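PDB 4F43: protelomerase from Agrobacterium tumefaciens, which probably resolves replicated telomeres by breaking and rejoining DNA, generating and protecting the hairpin ends of the linear chromosome. Local coordinates for residues T151-Y156 against A162-A167; I145-M150 against A211-L216; N77-A82 against P88-A93. The protein carries 1 engineered substitution. All blocks are in the same frame, centred on the assembly; numbering follows the deposited sequence.

All three contacts meet through carbon atoms, in contact 1 those of a threonine and an arginine against a phenylalanine ring. Contacts 1 and 2 lie 8 Å apart between centres in the catalytic part: helix 140-151 supplies Leu147 to contact 2 and, at its end, Thr151 to contact 1. Tyr213 of contact 2 also reaches the 162-167 segment. Contact 3 sits about 35 Å from contact 1 between centres, across the chain's centre, and joins a helix to a short, weakly bonded one. Contacts 1 and 3 each hydrogen-bond a DNA phosphate, through a backbone amide and an asparagine side chain respectively. All three are buried, but exposed residues border contact 2 (Lys214) and contact 3 (Arg80).

Contact 1 (T151-Y156 against A162-A167); sequences TGRAPY and AEFSPA. Engineered in segment 151-156: Ala154 (natural residue Arg). With nucleotides of chain B.
Thr151 and Phe164 approach from opposite directions, and the methyl CG2 of Thr151 lies 3.6 Å from Phe164 CZ, meeting the ring obliquely. Arg153 comes to the same end of the ring, its CG 3.7 Å from Phe164 CE1 at the edge and near the ring plane. Only the aliphatic root of the arginine is used here: the chain bends at chi2 and chi3 (-49° and 102°), carrying the guanidinium back along its own segment. There Arg153 NE donates to Thr151 O over 3.2 Å; the oxygen lies in the guanidinium plane, while NE stands well above the carbonyl plane. A second, weak bond to Thr151 O comes from Arg153 NH1. These bonds lie within the turn that links helix 140-151, followed by Gly152 with its positive phi (81°), to helix 155-161 in the telomere resolvase catalytic domain. At the start of the new helix, Tyr156 N donates to OP1 of DT23 of chain B at 2.7 Å, a phosphate received where a helix N-terminus would probably favour its charge. Ala154, an engineered replacement of the natural Arg, takes the N-cap position and places its CB 3.7 Å from OP1 of DT23. Further out, Arg153 NH1 also bonds Ile290 O, and its guanidinium makes a cation-pi contact with Phe180, so several partners fix its rotation. The far side of Phe164 meets Tyr213 with the rings edge-to-face.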
loop_
_atom_site.group_PDB
_atom_site.type_symbol
_atom_site.label_atom_id
_atom_site.label_comp_id
_atom_site.label_asym_id
_atom_site.label_seq_id
_atom_site.Cartn_x
_atom_site.Cartn_y
_atom_site.Cartn_z
ATOM N N THR A 151 10.275 -7.548 -8.643
ATOM C CA THR A 151 9.065 -8.368 -8.589
ATOM C C THR A 151 7.790 -7.528 -8.536
ATOM O O THR A 151 6.700 -8.024 -8.810
ATOM C CB THR A 151 9.089 -9.367 -7.407
ATOM O OG1 THR A 151 8.168 -10.435 -7.663
ATOM C CG2 THR A 151 8.711 -8.680 -6.109
ATOM N N GLY A 152 7.934 -6.256 -8.175
ATOM C CA GLY A 152 6.832 -5.314 -8.235
ATOM C C GLY A 152 5.845 -5.354 -7.085
ATOM O O GLY A 152 4.813 -4.688 -7.132
ATOM N N ARG A 153 6.151 -6.127 -6.049
ATOM C CA ARG A 153 5.281 -6.184 -4.881
ATOM C C ARG A 153 5.411 -4.914 -4.042
ATOM O O ARG A 153 6.420 -4.210 -4.113
ATOM C CB ARG A 153 5.581 -7.422 -4.032
ATOM C CG ARG A 153 5.398 -8.751 -4.755
ATOM C CD ARG A 153 4.066 -8.820 -5.485
ATOM N NE ARG A 153 4.212 -8.593 -6.919
ATOM C CZ ARG A 153 3.195 -8.565 -7.775
ATOM N NH1 ARG A 153 3.418 -8.354 -9.065
ATOM N NH2 ARG A 153 1.956 -8.746 -7.339
ATOM N N ALA A 154 4.382 -4.628 -3.252
ATOM C CA ALA A 154 4.361 -3.446 -2.399
ATOM C C ALA A 154 5.340 -3.603 -1.238
ATOM O O ALA A 154 5.635 -4.724 -0.825
ATOM C CB ALA A 154 2.947 -3.203 -1.880
ATOM N N PRO A 155 5.857 -2.475 -0.718
ATOM C CA PRO A 155 6.787 -2.464 0.418
ATOM C C PRO A 155 6.304 -3.293 1.608
ATOM O O PRO A 155 7.104 -4.006 2.211
ATOM C CB PRO A 155 6.845 -0.984 0.794
ATOM C CG PRO A 155 6.643 -0.281 -0.499
ATOM C CD PRO A 155 5.665 -1.124 -1.277
ATOM N N TYR A 156 5.020 -3.204 1.938
ATOM C CA TYR A 156 4.468 -3.984 3.041
ATOM C C TYR A 156 4.558 -5.475 2.729
ATOM O O TYR A 156 5.023 -6.267 3.553
ATOM C CB TYR A 156 3.019 -3.580 3.316
ATOM C CG TYR A 156 2.426 -4.218 4.549
ATOM C CD1 TYR A 156 2.898 -3.897 5.815
ATOM C CD2 TYR A 156 1.385 -5.134 4.450
ATOM C CE1 TYR A 156 2.359 -4.477 6.946
ATOM C CE2 TYR A 156 0.838 -5.717 5.577
ATOM C CZ TYR A 156 1.328 -5.386 6.822
ATOM O OH TYR A 156 0.787 -5.964 7.946
ATOM N N ALA A 162 5.785 -11.493 2.146
ATOM C CA ALA A 162 5.898 -12.089 0.819
ATOM C C ALA A 162 6.406 -13.527 0.894
ATOM O O ALA A 162 7.229 -13.860 1.747
ATOM C CB ALA A 162 6.804 -11.253 -0.072
ATOM N N GLU A 163 5.906 -14.373 -0.001
ATOM C CA GLU A 163 6.362 -15.759 -0.091
ATOM C C GLU A 163 6.624 -16.131 -1.543
ATOM O O GLU A 163 5.766 -16.708 -2.209
ATOM C CB GLU A 163 5.329 -16.718 0.502
ATOM C CG GLU A 163 4.953 -16.435 1.945
ATOM C CD GLU A 163 3.693 -17.165 2.367
ATOM O OE1 GLU A 163 3.166 -16.866 3.459
ATOM O OE2 GLU A 163 3.228 -18.037 1.603
ATOM N N PHE A 164 7.814 -15.797 -2.031
ATOM C CA PHE A 164 8.172 -16.088 -3.414
ATOM C C PHE A 164 8.657 -17.524 -3.575
ATOM O O PHE A 164 9.489 -18.000 -2.805
ATOM C CB PHE A 164 9.232 -15.106 -3.915
ATOM C CG PHE A 164 8.846 -13.664 -3.752
ATOM C CD1 PHE A 164 7.776 -13.135 -4.453
ATOM C CD2 PHE A 164 9.556 -12.837 -2.900
ATOM C CE1 PHE A 164 7.419 -11.807 -4.306
ATOM C CE2 PHE A 164 9.205 -11.510 -2.749
ATOM C CZ PHE A 164 8.134 -10.994 -3.452
ATOM N N SER A 165 8.131 -18.208 -4.586
ATOM C CA SER A 165 8.454 -19.610 -4.825
ATOM C C SER A 165 8.601 -19.880 -6.323
ATOM O O SER A 165 8.006 -19.176 -7.141
ATOM C CB SER A 165 7.380 -20.510 -4.204
ATOM O OG SER A 165 6.082 -20.103 -4.594
ATOM N N PRO A 166 9.404 -20.895 -6.690
ATOM C CA PRO A 166 9.687 -21.191 -8.101
ATOM C C PRO A 166 8.444 -21.544 -8.914
ATOM O O PRO A 166 7.612 -22.337 -8.470
ATOM C CB PRO A 166 10.628 -22.401 -8.025
ATOM C CG PRO A 166 10.395 -22.989 -6.673
ATOM C CD PRO A 166 10.115 -21.819 -5.790
ATOM N N ALA A 167 8.334 -20.949 -10.097
ATOM C CA ALA A 167 7.216 -21.208 -10.998
ATOM C C ALA A 167 7.647 -22.126 -12.134
ATOM O O ALA A 167 8.608 -21.832 -12.843
ATOM C CB ALA A 167 6.670 -19.902 -11.550
ATOM P P DT B 23 2.671 -0.278 2.092
ATOM O OP1 DT B 23 3.461 -1.144 1.189
ATOM O OP2 DT B 23 3.011 -0.206 3.528
ATOM O "O5'" DT B 23 2.686 1.210 1.508
ATOM C "C5'" DT B 23 2.443 1.435 0.124
ATOM C "C4'" DT B 23 2.408 2.922 -0.183
ATOM O "O4'" DT B 23 1.410 3.560 0.656
ATOM C "C3'" DT B 23 3.711 3.676 0.076
ATOM O "O3'" DT B 23 3.947 4.605 -0.978
ATOM C "C2'" DT B 23 3.447 4.393 1.393
ATOM C "C1'" DT B 23 1.975 4.729 1.211
ATOM N N1 DT B 23 1.258 5.084 2.469
ATOM C C2 DT B 23 0.763 6.359 2.600
ATOM O O2 DT B 23 0.882 7.211 1.739
ATOM N N3 DT B 23 0.118 6.604 3.781
ATOM C C4 DT B 23 -0.081 5.728 4.827
ATOM O O4 DT B 23 -0.680 6.062 5.848
ATOM C C5 DT B 23 0.462 4.406 4.629
ATOM C C7 DT B 23 0.315 3.358 5.691
ATOM C C6 DT B 23 1.097 4.153 3.475
ATOM P P DT B 22 -3.204 -3.635 4.520
ATOM O OP1 DT B 22 -3.735 -4.949 4.093
ATOM O OP2 DT B 22 -2.801 -3.424 5.927
ATOM O "O5'" DT B 22 -1.954 -3.268 3.588
ATOM C "C5'" DT B 22 -1.052 -2.221 3.945
ATOM C "C4'" DT B 22 -1.073 -1.098 2.924
ATOM O "O4'" DT B 22 -2.149 -0.187 3.245
ATOM C "C3'" DT B 22 0.169 -0.214 2.897
ATOM O "O3'" DT B 22 1.129 -0.715 1.971
ATOM C "C2'" DT B 22 -0.363 1.138 2.437
ATOM C "C1'" DT B 22 -1.875 1.050 2.621
ATOM N N1 DT B 22 -2.432 2.168 3.443
ATOM C C2 DT B 22 -2.494 3.429 2.895
ATOM O O2 DT B 22 -2.123 3.694 1.765
ATOM N N3 DT B 22 -3.020 4.386 3.721
ATOM C C4 DT B 22 -3.478 4.223 5.014
ATOM O O4 DT B 22 -3.932 5.160 5.668
ATOM C C5 DT B 22 -3.381 2.878 5.526
ATOM C C7 DT B 22 -3.845 2.568 6.918
ATOM C C6 DT B 22 -2.870 1.930 4.729
#

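Contact 2 (I145-M150 against A211-L216)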
loop_
_atom_site.group_PDB
_atom_site.type_symbol
_atom_site.label_atom_id
_atom_site.label_comp_id
_atom_site.label_asym_id
_atom_site.label_seq_id
_atom_site.Cartn_x
_atom_site.Cartn_y
_atom_site.Cartn_z
ATOM N N ILE A 145 14.403 -2.924 -1.527
ATOM C CA ILE A 145 14.180 -1.963 -2.604
ATOM C C ILE A 145 14.284 -2.626 -3.973
ATOM O O ILE A 145 13.395 -2.483 -4.819
ATOM C CB ILE A 145 15.202 -0.815 -2.547
ATOM C CG1 ILE A 145 15.172 -0.141 -1.177
ATOM C CG2 ILE A 145 14.933 0.195 -3.654
ATOM C CD1 ILE A 145 16.403 0.678 -0.887
ATOM N N GLY A 146 15.379 -3.351 -4.182
ATOM C CA GLY A 146 15.601 -4.060 -5.428
ATOM C C GLY A 146 14.503 -5.064 -5.710
ATOM O O GLY A 146 14.120 -5.276 -6.860
ATOM N N LEU A 147 13.992 -5.682 -4.649
ATOM C CA LEU A 147 12.905 -6.643 -4.771
ATOM C C LEU A 147 11.624 -5.940 -5.208
ATOM O O LEU A 147 10.867 -6.469 -6.017
ATOM C CB LEU A 147 12.689 -7.378 -3.447
ATOM C CG LEU A 147 12.586 -8.901 -3.526
ATOM C CD1 LEU A 147 13.613 -9.453 -4.496
ATOM C CD2 LEU A 147 12.785 -9.507 -2.146
ATOM N N ILE A 148 11.390 -4.746 -4.670
ATOM C CA ILE A 148 10.252 -3.934 -5.082
ATOM C C ILE A 148 10.374 -3.579 -6.558
ATOM O O ILE A 148 9.396 -3.639 -7.305
ATOM C CB ILE A 148 10.146 -2.634 -4.259
ATOM C CG1 ILE A 148 9.916 -2.949 -2.783
ATOM C CG2 ILE A 148 9.024 -1.751 -4.788
ATOM C CD1 ILE A 148 9.836 -1.722 -1.900
ATOM N N GLY A 149 11.582 -3.220 -6.976
ATOM C CA GLY A 149 11.819 -2.844 -8.358
ATOM C C GLY A 149 11.687 -3.998 -9.335
ATOM O O GLY A 149 11.254 -3.810 -10.472
ATOM N N MET A 150 12.051 -5.197 -8.890
ATOM C CA MET A 150 12.087 -6.365 -9.771
ATOM C C MET A 150 10.783 -7.162 -9.810
ATOM O O MET A 150 10.247 -7.431 -10.886
ATOM C CB MET A 150 13.252 -7.285 -9.395
ATOM C CG MET A 150 14.635 -6.707 -9.679
ATOM S SD MET A 150 15.047 -6.614 -11.436
ATOM C CE MET A 150 14.716 -4.889 -11.791
ATOM N N ALA A 211 17.101 -15.983 -4.653
ATOM C CA ALA A 211 18.279 -15.928 -3.797
ATOM C C ALA A 211 18.251 -14.693 -2.899
ATOM O O ALA A 211 18.452 -14.790 -1.685
ATOM C CB ALA A 211 19.545 -15.943 -4.637
ATOM N N ALA A 212 17.994 -13.535 -3.503
ATOM C CA ALA A 212 17.958 -12.273 -2.767
ATOM C C ALA A 212 16.879 -12.276 -1.689
ATOM O O ALA A 212 17.072 -11.732 -0.603
ATOM C CB ALA A 212 17.746 -11.113 -3.720
ATOM N N TYR A 213 15.745 -12.893 -2.002
ATOM C CA TYR A 213 14.650 -13.013 -1.050
ATOM C C TYR A 213 15.021 -13.964 0.083
ATOM O O TYR A 213 14.745 -13.689 1.255
ATOM C CB TYR A 213 13.381 -13.496 -1.754
ATOM C CG TYR A 213 12.290 -13.946 -0.810
ATOM C CD1 TYR A 213 11.523 -13.024 -0.110
ATOM C CD2 TYR A 213 12.027 -15.297 -0.620
ATOM C CE1 TYR A 213 10.525 -13.436 0.754
ATOM C CE2 TYR A 213 11.033 -15.718 0.241
ATOM C CZ TYR A 213 10.285 -14.783 0.926
ATOM O OH TYR A 213 9.293 -15.195 1.785
ATOM N N LYS A 214 15.653 -15.078 -0.276
ATOM C CA LYS A 214 16.072 -16.069 0.708
ATOM C C LYS A 214 17.087 -15.466 1.673
ATOM O O LYS A 214 17.126 -15.820 2.851
ATOM C CB LYS A 214 16.659 -17.301 0.018
ATOM C CG LYS A 214 16.652 -18.548 0.882
ATOM C CD LYS A 214 15.234 -18.910 1.297
ATOM C CE LYS A 214 15.212 -20.134 2.197
ATOM N NZ LYS A 214 13.829 -20.472 2.633
ATOM N N ARG A 215 17.904 -14.547 1.165
ATOM C CA ARG A 215 18.851 -13.824 2.006
ATOM C C ARG A 215 18.131 -12.786 2.859
ATOM O O ARG A 215 18.469 -12.583 4.026
ATOM C CB ARG A 215 19.915 -13.140 1.147
ATOM C CG ARG A 215 20.853 -14.098 0.435
ATOM C CD ARG A 215 21.719 -13.357 -0.566
ATOM N NE ARG A 215 22.469 -12.274 0.062
ATOM C CZ ARG A 215 22.837 -11.161 -0.565
ATOM N NH1 ARG A 215 22.517 -10.979 -1.838
ATOM N NH2 ARG A 215 23.520 -10.228 0.084
ATOM N N LEU A 216 17.139 -12.131 2.263
ATOM C CA LEU A 216 16.356 -11.105 2.944
ATOM C C LEU A 216 15.647 -11.656 4.173
ATOM O O LEU A 216 15.640 -11.029 5.232
ATOM C CB LEU A 216 15.320 -10.510 1.986
ATOM C CG LEU A 216 14.231 -9.636 2.615
ATOM C CD1 LEU A 216 14.764 -8.253 2.964
ATOM C CD2 LEU A 216 13.018 -9.540 1.701
#
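Leu147 reaches from helix 140-151 towards helix 206-217, and one methyl does nearly all the touching. Leu147 CD2 lies 3.9 Å from Leu216 CD2 and 4.1 Å from Tyr213 CB, so the branch sits between two residues on the facing helix that are three positions apart. Leu147 crosses both partners at a slant. Towards Tyr213 the methyl lies at the edge of the ring, near its plane, and the closest atom is the CB at the ring's root. The aromatic group itself leads away from Leu147: with CG anti to the backbone N (chi1 167°), the ring is carried away from 145-150, toward segment 162-167, where its OH bonds Ala162 O. One tyrosine thus serves two neighbours, its root packing against a helix and its hydroxyl holding the backbone that leads into strand 165-169. This is a helix-to-helix seam of the telomere resolvase catalytic domain, where the backbones approach to 7.6 Å between Leu147 CA and Tyr213 CA. Ile143, one turn before Leu147, continues the same apolar face by touching Ala212, Arg215 and Leu216, while Val158 of helix 155-161 packs on Leu147 as well. Ala212 is turned to the seam but stays at its margin: Ala212 CB is 4.5 Å from Leu147 CD1, so the second methyl has a looser neighbour. The solvent side of helix 206-217 is different in character: Ala211 and Lys214 are exposed. Arg215 is exposed too, although its side chain also touches Ile143, and its NH2 makes a weak hydrogen bond to Ser137 O. Tyr213 stands at the border and remains partly exposed. On helix 140-151, Ile145 packs on Leu241, Thr244 and Leu248 of helix 230-248.

Contact 3 (N77-A82 against P88-A93). With nucleotides of chain B.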
loop_
_atom_site.group_PDB
_atom_site.type_symbol
_atom_site.label_atom_id
_atom_site.label_comp_id
_atom_site.label_asym_id
_atom_site.label_seq_id
_atom_site.Cartn_x
_atom_site.Cartn_y
_atom_site.Cartn_z
ATOM N N ASN A 77 -12.865 1.815 13.542
ATOM C CA ASN A 77 -12.117 0.613 13.892
ATOM C C ASN A 77 -11.988 0.445 15.402
ATOM O O ASN A 77 -12.061 -0.671 15.924
ATOM C CB ASN A 77 -10.736 0.621 13.235
ATOM C CG ASN A 77 -10.797 0.329 11.750
ATOM O OD1 ASN A 77 -11.688 -0.382 11.283
ATOM N ND2 ASN A 77 -9.848 0.875 11.000
ATOM N N ALA A 78 -11.804 1.562 16.099
ATOM C CA ALA A 78 -11.731 1.546 17.556
ATOM C C ALA A 78 -13.047 1.066 18.160
ATOM O O ALA A 78 -13.056 0.289 19.116
ATOM C CB ALA A 78 -11.372 2.923 18.086
ATOM N N ILE A 79 -14.156 1.529 17.589
ATOM C CA ILE A 79 -15.481 1.119 18.039
ATOM C C ILE A 79 -15.700 -0.371 17.788
ATOM O O ILE A 79 -16.206 -1.086 18.655
ATOM C CB ILE A 79 -16.595 1.926 17.342
ATOM C CG1 ILE A 79 -16.454 3.417 17.652
ATOM C CG2 ILE A 79 -17.965 1.428 17.775
ATOM C CD1 ILE A 79 -17.446 4.295 16.918
ATOM N N ARG A 80 -15.314 -0.831 16.601
ATOM C CA ARG A 80 -15.433 -2.245 16.257
ATOM C C ARG A 80 -14.611 -3.114 17.200
ATOM O O ARG A 80 -15.025 -4.216 17.563
ATOM C CB ARG A 80 -14.994 -2.494 14.814
ATOM C CG ARG A 80 -15.920 -1.907 13.765
ATOM C CD ARG A 80 -15.460 -2.288 12.367
ATOM N NE ARG A 80 -16.300 -1.700 11.329
ATOM C CZ ARG A 80 -17.351 -2.304 10.784
ATOM N NH1 ARG A 80 -18.055 -1.692 9.843
ATOM N NH2 ARG A 80 -17.697 -3.522 11.181
ATOM N N GLU A 81 -13.446 -2.611 17.595
ATOM C CA GLU A 81 -12.567 -3.348 18.495
ATOM C C GLU A 81 -13.123 -3.390 19.915
ATOM O O GLU A 81 -13.073 -4.425 20.580
ATOM C CB GLU A 81 -11.165 -2.733 18.502
ATOM C CG GLU A 81 -10.171 -3.469 19.387
ATOM C CD GLU A 81 -8.828 -2.768 19.463
ATOM O OE1 GLU A 81 -7.859 -3.386 19.951
ATOM O OE2 GLU A 81 -8.743 -1.597 19.037
ATOM N N ALA A 82 -13.658 -2.262 20.370
ATOM C CA ALA A 82 -14.122 -2.137 21.747
ATOM C C ALA A 82 -15.461 -2.827 22.002
ATOM O O ALA A 82 -15.595 -3.598 22.950
ATOM C CB ALA A 82 -14.195 -0.672 22.148
ATOM N N PRO A 88 -24.865 0.598 17.539
ATOM C CA PRO A 88 -25.567 1.643 16.784
ATOM C C PRO A 88 -24.666 2.825 16.435
ATOM O O PRO A 88 -24.955 3.559 15.489
ATOM C CB PRO A 88 -26.666 2.094 17.753
ATOM C CG PRO A 88 -26.861 0.941 18.672
ATOM C CD PRO A 88 -25.499 0.349 18.845
ATOM N N MET A 89 -23.590 3.001 17.195
ATOM C CA MET A 89 -22.660 4.101 16.972
ATOM C C MET A 89 -22.012 4.003 15.599
ATOM O O MET A 89 -21.612 5.010 15.016
ATOM C CB MET A 89 -21.581 4.116 18.053
ATOM C CG MET A 89 -20.842 5.429 18.153
ATOM S SD MET A 89 -22.005 6.793 18.296
ATOM C CE MET A 89 -20.903 8.123 18.745
ATOM N N LEU A 90 -21.912 2.780 15.088
ATOM C CA LEU A 90 -21.351 2.538 13.765
ATOM C C LEU A 90 -22.221 3.156 12.676
ATOM O O LEU A 90 -21.743 3.448 11.580
ATOM C CB LEU A 90 -21.190 1.037 13.522
ATOM C CG LEU A 90 -20.179 0.324 14.419
ATOM C CD1 LEU A 90 -20.206 -1.174 14.172
ATOM C CD2 LEU A 90 -18.787 0.883 14.180
ATOM N N LYS A 91 -23.500 3.350 12.982
ATOM C CA LYS A 91 -24.418 3.981 12.043
ATOM C C LYS A 91 -24.433 5.484 12.287
ATOM O O LYS A 91 -24.942 6.255 11.473
ATOM C CB LYS A 91 -25.829 3.413 12.201
ATOM C CG LYS A 91 -25.879 1.899 12.346
ATOM C CD LYS A 91 -25.174 1.201 11.195
ATOM C CE LYS A 91 -25.029 -0.288 11.465
ATOM N NZ LYS A 91 -24.235 -0.974 10.411
ATOM N N ILE A 92 -23.869 5.888 13.420
ATOM C CA ILE A 92 -23.790 7.294 13.786
ATOM C C ILE A 92 -22.408 7.853 13.468
ATOM O O ILE A 92 -22.281 8.911 12.852
ATOM C CB ILE A 92 -24.081 7.495 15.283
ATOM C CG1 ILE A 92 -25.493 7.012 15.618
ATOM C CG2 ILE A 92 -23.902 8.953 15.669
ATOM C CD1 ILE A 92 -25.845 7.129 17.083
ATOM N N ALA A 93 -21.375 7.130 13.890
ATOM C CA ALA A 93 -19.999 7.558 13.671
ATOM C C ALA A 93 -19.540 7.281 12.245
ATOM O O ALA A 93 -18.710 6.405 12.007
ATOM C CB ALA A 93 -19.065 6.891 14.672
ATOM P P DA B 21 -9.160 -1.701 7.446
ATOM O OP1 DA B 21 -9.146 -3.088 7.960
ATOM O OP2 DA B 21 -9.027 -0.566 8.389
ATOM O "O5'" DA B 21 -8.015 -1.557 6.338
ATOM C "C5'" DA B 21 -7.829 -2.581 5.361
ATOM C "C4'" DA B 21 -6.673 -2.259 4.429
ATOM O "O4'" DA B 21 -6.899 -0.971 3.803
ATOM C "C3'" DA B 21 -5.298 -2.151 5.082
ATOM O "O3'" DA B 21 -4.295 -2.518 4.144
ATOM C "C2'" DA B 21 -5.211 -0.664 5.391
ATOM C "C1'" DA B 21 -5.812 -0.119 4.102
ATOM N N9 DA B 21 -6.314 1.246 4.185
ATOM C C8 DA B 21 -7.079 1.806 5.170
ATOM N N7 DA B 21 -7.377 3.067 4.951
ATOM C C5 DA B 21 -6.766 3.348 3.738
ATOM C C6 DA B 21 -6.694 4.507 2.939
ATOM N N6 DA B 21 -7.265 5.682 3.237
ATOM N N1 DA B 21 -5.996 4.413 1.791
ATOM C C2 DA B 21 -5.412 3.262 1.454
ATOM N N3 DA B 21 -5.408 2.113 2.117
ATOM C C4 DA B 21 -6.110 2.230 3.255
#
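Ile79 and Leu90 have nearly the same torsions, and these let them slide past each other in opposite directions. In Ile79, chi1 of -61° sets CG2 anti to the backbone N, where it meets Leu90, and the extended chi2 (175°) carries CD1 out to Met89 and Ala93. Ile79 CG2 lies 3.7 Å from Leu90 CD2. Ile79 CD1 meets both Met89 CG and Ala93 CB, each at 3.8 Å. Met89 crosses the isoleucine at about a right angle and then bends at chi2, its end leading away towards Phe36 and Met40 of helix 28-40. At the solvent side, Arg80 CG sits 4.0 Å from Leu90 CD2, and its guanidinium goes on to a salt bridge with Asp85. In the N-terminal part of the chain, a helix is thus followed after a short loop by a weakly bonded short one that folds back on its end; Arg76 NH1 bonds both Leu90 O and Ala93 O. On another side of helix 65-82, Asn77 ND2 donates to OP2 of DA21 of chain B at 3.1 Å. One helix thus turns apolar branches to the short helix and an amide to a phosphate oxygen, a bond that does not itself read the base.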